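Long-range contacts in protein toll (Drosophila melanogaster, PDB 4LXR), which serves as the receptor for cleaved Spätzle, activating Toll signalling in innate immunity and in establishing the dorsal-ventral polarity of the embryo: residues 654-659 / 678-683; 668-673 / 684-689. One frame throughout, in Å; residues are numbered along the deposited sequence.

Overall arrangement
Both contacts lie in the leucine-rich-repeat solenoid near the C-terminal end of the ectodomain. After strand 643-647 the chain runs through 654-659 on the non-strand side of one repeat and turns back to strand 669-671. It then reaches 678-683, where contact 1 sets this loop beside its counterpart one coil earlier, and continues directly into 684-689. There contact 2 closes the loop from strand 669-671, with ten residues between the segments. The two contacts cross along the sequence, their segments alternating. Contact 1 joins successive coils, whereas contact 2 packs the end of LRR 17 and the first residues of LRR 18 against strand 669-671 and the residue before it; their centres are about 10 Å apart.

Contact 1. Residues 654-659 / 678-683. With NAG (2-acetamido-2-deoxy-beta-D-glucopyranose), chain G.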
loop_
_atom_site.group_PDB
_atom_site.type_symbol
_atom_site.label_atom_id
_atom_site.label_comp_id
_atom_site.label_asym_id
_atom_site.label_seq_id
_atom_site.Cartn_x
_atom_site.Cartn_y
_atom_site.Cartn_z
ATOM N N LEU A 654 -40.674 52.855 19.458
ATOM C CA LEU A 654 -41.212 54.106 19.969
ATOM C C LEU A 654 -40.695 54.394 21.373
ATOM O O LEU A 654 -40.462 55.543 21.731
ATOM C CB LEU A 654 -42.737 54.074 19.958
ATOM C CG LEU A 654 -43.378 53.891 18.579
ATOM C CD1 LEU A 654 -44.883 53.807 18.713
ATOM C CD2 LEU A 654 -42.966 55.014 17.616
ATOM N N ARG A 655 -40.503 53.339 22.155
ATOM C CA ARG A 655 -40.035 53.476 23.524
ATOM C C ARG A 655 -39.344 52.175 23.940
ATOM O O ARG A 655 -39.509 51.152 23.285
ATOM C CB ARG A 655 -41.223 53.784 24.437
ATOM C CG ARG A 655 -40.870 54.195 25.856
ATOM C CD ARG A 655 -42.129 54.464 26.699
ATOM N NE ARG A 655 -43.030 55.436 26.076
ATOM C CZ ARG A 655 -42.802 56.748 26.014
ATOM N NH1 ARG A 655 -41.689 57.263 26.529
ATOM N NH2 ARG A 655 -43.685 57.549 25.425
ATOM N N LEU A 656 -38.547 52.221 25.002
ATOM C CA LEU A 656 -37.957 51.019 25.573
ATOM C C LEU A 656 -38.792 50.571 26.774
ATOM O O LEU A 656 -39.469 51.389 27.403
ATOM C CB LEU A 656 -36.516 51.286 25.998
ATOM C CG LEU A 656 -35.516 51.587 24.879
ATOM C CD1 LEU A 656 -34.138 51.909 25.452
ATOM C CD2 LEU A 656 -35.427 50.421 23.893
ATOM N N PRO A 657 -38.762 49.268 27.095
ATOM C CA PRO A 657 -39.468 48.826 28.302
ATOM C C PRO A 657 -38.607 49.139 29.521
ATOM O O PRO A 657 -37.469 49.588 29.346
ATOM C CB PRO A 657 -39.584 47.312 28.098
ATOM C CG PRO A 657 -38.384 46.960 27.293
ATOM C CD PRO A 657 -38.138 48.143 26.375
ATOM N N SER A 658 -39.126 48.918 30.727
ATOM C CA SER A 658 -38.328 49.155 31.930
ATOM C C SER A 658 -37.261 48.071 32.114
ATOM O O SER A 658 -37.371 46.972 31.565
ATOM C CB SER A 658 -39.209 49.281 33.176
ATOM O OG SER A 658 -39.503 48.023 33.732
ATOM N N ALA A 659 -36.224 48.396 32.883
ATOM C CA ALA A 659 -35.086 47.502 33.068
ATOM C C ALA A 659 -35.423 46.250 33.885
ATOM O O ALA A 659 -34.615 45.331 33.964
ATOM C CB ALA A 659 -33.925 48.257 33.702
ATOM N N THR A 678 -37.651 58.733 21.180
ATOM C CA THR A 678 -37.689 60.168 21.466
ATOM C C THR A 678 -37.141 60.547 22.849
ATOM O O THR A 678 -36.851 61.710 23.107
ATOM C CB THR A 678 -39.100 60.752 21.274
ATOM O OG1 THR A 678 -40.050 60.013 22.053
ATOM C CG2 THR A 678 -39.499 60.702 19.801
ATOM N N SER A 679 -36.982 59.568 23.730
ATOM C CA SER A 679 -36.452 59.835 25.063
ATOM C C SER A 679 -35.914 58.566 25.707
ATOM O O SER A 679 -36.374 57.468 25.415
ATOM C CB SER A 679 -37.518 60.471 25.959
ATOM O OG SER A 679 -38.703 59.694 25.959
ATOM N N ILE A 680 -34.917 58.719 26.570
ATOM C CA ILE A 680 -34.341 57.586 27.272
ATOM C C ILE A 680 -34.368 57.821 28.772
ATOM O O ILE A 680 -33.765 58.766 29.273
ATOM C CB ILE A 680 -32.873 57.347 26.884
ATOM C CG1 ILE A 680 -32.718 57.170 25.372
ATOM C CG2 ILE A 680 -32.335 56.130 27.625
ATOM C CD1 ILE A 680 -33.297 55.866 24.828
ATOM N N ASP A 681 -35.050 56.946 29.496
ATOM C CA ASP A 681 -35.004 57.006 30.943
ATOM C C ASP A 681 -33.990 55.994 31.440
ATOM O O ASP A 681 -33.880 54.896 30.889
ATOM C CB ASP A 681 -36.377 56.714 31.548
ATOM C CG ASP A 681 -36.549 57.348 32.916
ATOM O OD1 ASP A 681 -35.996 56.815 33.901
ATOM O OD2 ASP A 681 -37.233 58.392 33.002
ATOM N N VAL A 682 -33.255 56.364 32.482
ATOM C CA VAL A 682 -32.290 55.464 33.101
ATOM C C VAL A 682 -32.950 54.168 33.618
ATOM O O VAL A 682 -32.306 53.123 33.690
ATOM C CB VAL A 682 -31.528 56.180 34.243
ATOM C CG1 VAL A 682 -32.497 56.559 35.366
ATOM C CG2 VAL A 682 -30.389 55.314 34.769
ATOM N N ASP A 683 -34.236 54.225 33.961
ATOM C CA ASP A 683 -34.925 53.020 34.428
ATOM C C ASP A 683 -35.418 52.144 33.272
ATOM O O ASP A 683 -36.105 51.142 33.485
ATOM C CB ASP A 683 -36.038 53.335 35.441
ATOM C CG ASP A 683 -37.125 54.237 34.879
ATOM O OD1 ASP A 683 -37.618 53.984 33.758
ATOM O OD2 ASP A 683 -37.500 55.206 35.578
HETATM C C1 NAG G . -40.794 56.597 12.796
HETATM C C2 NAG G . -42.229 56.656 12.271
HETATM C C3 NAG G . -42.225 56.772 10.746
HETATM C C4 NAG G . -41.334 57.919 10.284
HETATM C C5 NAG G . -39.951 57.811 10.925
HETATM C C6 NAG G . -39.069 59.007 10.648
HETATM C C7 NAG G . -43.648 55.380 13.832
HETATM C C8 NAG G . -44.339 54.068 14.077
HETATM N N2 NAG G . -42.971 55.475 12.682
HETATM O O3 NAG G . -43.550 56.961 10.261
HETATM O O4 NAG G . -41.207 57.842 8.869
HETATM O O5 NAG G . -40.079 57.727 12.350
HETATM O O6 NAG G . -37.883 58.628 9.965
HETATM O O7 NAG G . -43.701 56.305 14.636
HETATM O O HOH W 1 -38.833 56.837 23.377
HETATM O O HOH W 2 -37.790 55.197 25.228
#
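L654 meets T678 through a water: water 1 lies 2.7 Å from L654 O, takes the N-H of T678 and is 3.3 Å from S679 O. L654 CD2 faces away from that bridge, 3.3 Å from O7 of an N-acetylglucosamine. In R655 CG stands anti to the backbone N (chi1 -170°), and the chain bends at chi3. Its NH1 is an oblique neighbour of S679 OG at 3.9 Å, too far for a hydrogen bond. L656 turns inward, and its CD1 touches CD1 of I680 at 4.1 Å as the two side chains cross obliquely; water 2 takes the N-H of L656 and lies 2.7 Å from S679 O. Past P657, the CA of S658 makes a CH...O contact with D683 O, the same oxygen that accepts from A659 N at 2.8 Å with an N-H...O angle of 156°. D681 forms an Asx turn, its OD1 accepting from D683 N through the anti lone pair. The loops of LRR 16 and LRR 17 thus run nearly parallel, 12° apart. One backbone bond and one apolar pair join them directly, while at the L654-L656 end ordered water serves backbone N-H and C=O groups that do not pair with each other.

Contact 2. Residues 668-673 / 684-689; sequences TSLHLA and QLPTNL. With NAG (2-acetamido-2-deoxy-beta-D-glucopyranose), chain K.
L670 lies across L689, the two side chains meeting at about a right angle with L670 CG 3.8 Å from L689 CD1. Its own CD1 continues past this crossing and meets the ring of P686 tip to tip, 3.9 Å from the proline CD. In L689 CG is anti to the backbone N (chi1 -155°). L689 CD1 touches the T668 carbonyl, just ahead of the strand, at 3.6 Å from T668 O, as well as L670 CG. At the other end T668 CG2 rests 3.8 Å from N688 O, while its OG1 is satisfied by M644 N of the preceding strand. A type I turn from P686 to L689, closed by a weak backbone bond, reverses the chain here. N688 packs on T668 through CB and O, while its ND2 is covalently bonded to C1 of an N-linked N-acetylglucosamine; the sugar also bonds to S666 OG. The contact between the segments is therefore mainly apolar, with inward leucines of successive repeats packing against each other. Strand 669-671 sits between parallel strands 643-647 and 691-693, L670 touching L646 and L692, while F709 of helix 704-710 packs on L685 and L689.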
loop_
_atom_site.group_PDB
_atom_site.type_symbol
_atom_site.label_atom_id
_atom_site.label_comp_id
_atom_site.label_asym_id
_atom_site.label_seq_id
_atom_site.Cartn_x
_atom_site.Cartn_y
_atom_site.Cartn_z
ATOM N N THR A 668 -26.826 42.833 27.819
ATOM C CA THR A 668 -25.564 43.539 28.025
ATOM C C THR A 668 -25.222 44.474 26.862
ATOM O O THR A 668 -24.351 45.337 26.971
ATOM C CB THR A 668 -24.403 42.555 28.256
ATOM O OG1 THR A 668 -24.191 41.777 27.075
ATOM C CG2 THR A 668 -24.713 41.646 29.410
ATOM N N SER A 669 -25.918 44.306 25.747
ATOM C CA SER A 669 -25.626 45.092 24.559
ATOM C C SER A 669 -26.930 45.453 23.869
ATOM O O SER A 669 -27.673 44.562 23.436
ATOM C CB SER A 669 -24.759 44.277 23.599
ATOM O OG SER A 669 -23.775 45.077 22.990
ATOM N N LEU A 670 -27.218 46.750 23.786
ATOM C CA LEU A 670 -28.393 47.238 23.079
ATOM C C LEU A 670 -27.969 47.878 21.770
ATOM O O LEU A 670 -27.260 48.882 21.765
ATOM C CB LEU A 670 -29.154 48.263 23.915
ATOM C CG LEU A 670 -30.086 47.738 25.000
ATOM C CD1 LEU A 670 -30.615 48.877 25.887
ATOM C CD2 LEU A 670 -31.233 46.953 24.357
ATOM N N HIS A 671 -28.404 47.288 20.663
ATOM C CA HIS A 671 -28.078 47.782 19.333
ATOM C C HIS A 671 -29.358 48.304 18.714
ATOM O O HIS A 671 -30.148 47.539 18.140
ATOM C CB HIS A 671 -27.473 46.662 18.484
ATOM C CG HIS A 671 -26.315 45.976 19.142
ATOM N ND1 HIS A 671 -25.004 46.351 18.923
ATOM C CD2 HIS A 671 -26.273 44.967 20.044
ATOM C CE1 HIS A 671 -24.205 45.586 19.647
ATOM N NE2 HIS A 671 -24.950 44.739 20.335
ATOM N N LEU A 672 -29.566 49.612 18.853
ATOM C CA LEU A 672 -30.840 50.220 18.525
ATOM C C LEU A 672 -30.740 51.247 17.403
ATOM O O LEU A 672 -31.637 52.065 17.243
ATOM C CB LEU A 672 -31.420 50.883 19.780
ATOM C CG LEU A 672 -31.445 49.982 21.019
ATOM C CD1 LEU A 672 -31.807 50.777 22.265
ATOM C CD2 LEU A 672 -32.427 48.814 20.802
ATOM N N ALA A 673 -29.662 51.218 16.630
ATOM C CA ALA A 673 -29.516 52.198 15.559
ATOM C C ALA A 673 -30.687 52.136 14.590
ATOM O O ALA A 673 -31.090 51.053 14.160
ATOM C CB ALA A 673 -28.194 52.002 14.815
ATOM N N GLN A 684 -35.058 52.539 32.054
ATOM C CA GLN A 684 -35.274 51.716 30.871
ATOM C C GLN A 684 -33.975 51.025 30.468
ATOM O O GLN A 684 -33.943 50.293 29.484
ATOM C CB GLN A 684 -35.777 52.564 29.703
ATOM C CG GLN A 684 -37.234 52.994 29.802
ATOM C CD GLN A 684 -37.572 54.111 28.822
ATOM O OE1 GLN A 684 -36.683 54.763 28.270
ATOM N NE2 GLN A 684 -38.859 54.336 28.601
ATOM N N LEU A 685 -32.902 51.264 31.221
ATOM C CA LEU A 685 -31.588 50.742 30.843
ATOM C C LEU A 685 -31.174 49.546 31.678
ATOM O O LEU A 685 -30.970 49.678 32.876
ATOM C CB LEU A 685 -30.520 51.832 30.943
ATOM C CG LEU A 685 -30.732 53.055 30.051
ATOM C CD1 LEU A 685 -29.675 54.112 30.338
ATOM C CD2 LEU A 685 -30.720 52.651 28.584
ATOM N N PRO A 686 -31.035 48.374 31.037
ATOM C CA PRO A 686 -30.623 47.157 31.749
ATOM C C PRO A 686 -29.334 47.352 32.543
ATOM O O PRO A 686 -28.444 48.095 32.130
ATOM C CB PRO A 686 -30.459 46.117 30.630
ATOM C CG PRO A 686 -30.617 46.868 29.338
ATOM C CD PRO A 686 -31.405 48.096 29.642
ATOM N N THR A 687 -29.259 46.688 33.688
ATOM C CA THR A 687 -28.226 46.961 34.680
ATOM C C THR A 687 -26.830 46.455 34.288
ATOM O O THR A 687 -25.826 47.058 34.655
ATOM C CB THR A 687 -28.667 46.439 36.078
ATOM O OG1 THR A 687 -28.706 47.534 36.998
ATOM C CG2 THR A 687 -27.735 45.341 36.609
ATOM N N ASN A 688 -26.766 45.366 33.530
ATOM C CA ASN A 688 -25.481 44.816 33.103
ATOM C C ASN A 688 -24.987 45.379 31.772
ATOM O O ASN A 688 -24.003 44.883 31.206
ATOM C CB ASN A 688 -25.552 43.287 33.042
ATOM C CG ASN A 688 -25.637 42.665 34.411
ATOM O OD1 ASN A 688 -25.069 43.188 35.372
ATOM N ND2 ASN A 688 -26.359 41.552 34.519
ATOM N N LEU A 689 -25.678 46.413 31.290
ATOM C CA LEU A 689 -25.381 47.054 30.003
ATOM C C LEU A 689 -23.964 47.603 29.920
ATOM O O LEU A 689 -23.515 48.300 30.830
ATOM C CB LEU A 689 -26.380 48.192 29.735
ATOM C CG LEU A 689 -26.629 48.568 28.270
ATOM C CD1 LEU A 689 -27.273 47.398 27.512
ATOM C CD2 LEU A 689 -27.492 49.809 28.170
HETATM C C1 NAG K . -25.986 40.842 35.717
HETATM C C2 NAG K . -27.096 39.905 36.196
HETATM C C3 NAG K . -26.670 39.208 37.483
HETATM C C4 NAG K . -25.347 38.484 37.274
HETATM C C5 NAG K . -24.291 39.446 36.728
HETATM C C6 NAG K . -23.005 38.751 36.349
HETATM C C7 NAG K . -29.423 40.438 35.613
HETATM C C8 NAG K . -30.630 41.258 35.961
HETATM N N2 NAG K . -28.349 40.621 36.390
HETATM O O3 NAG K . -27.673 38.286 37.896
HETATM O O4 NAG K . -24.902 37.944 38.514
HETATM O O5 NAG K . -24.770 40.096 35.539
HETATM O O6 NAG K . -23.115 38.116 35.083
HETATM O O7 NAG K . -29.419 39.648 34.665
#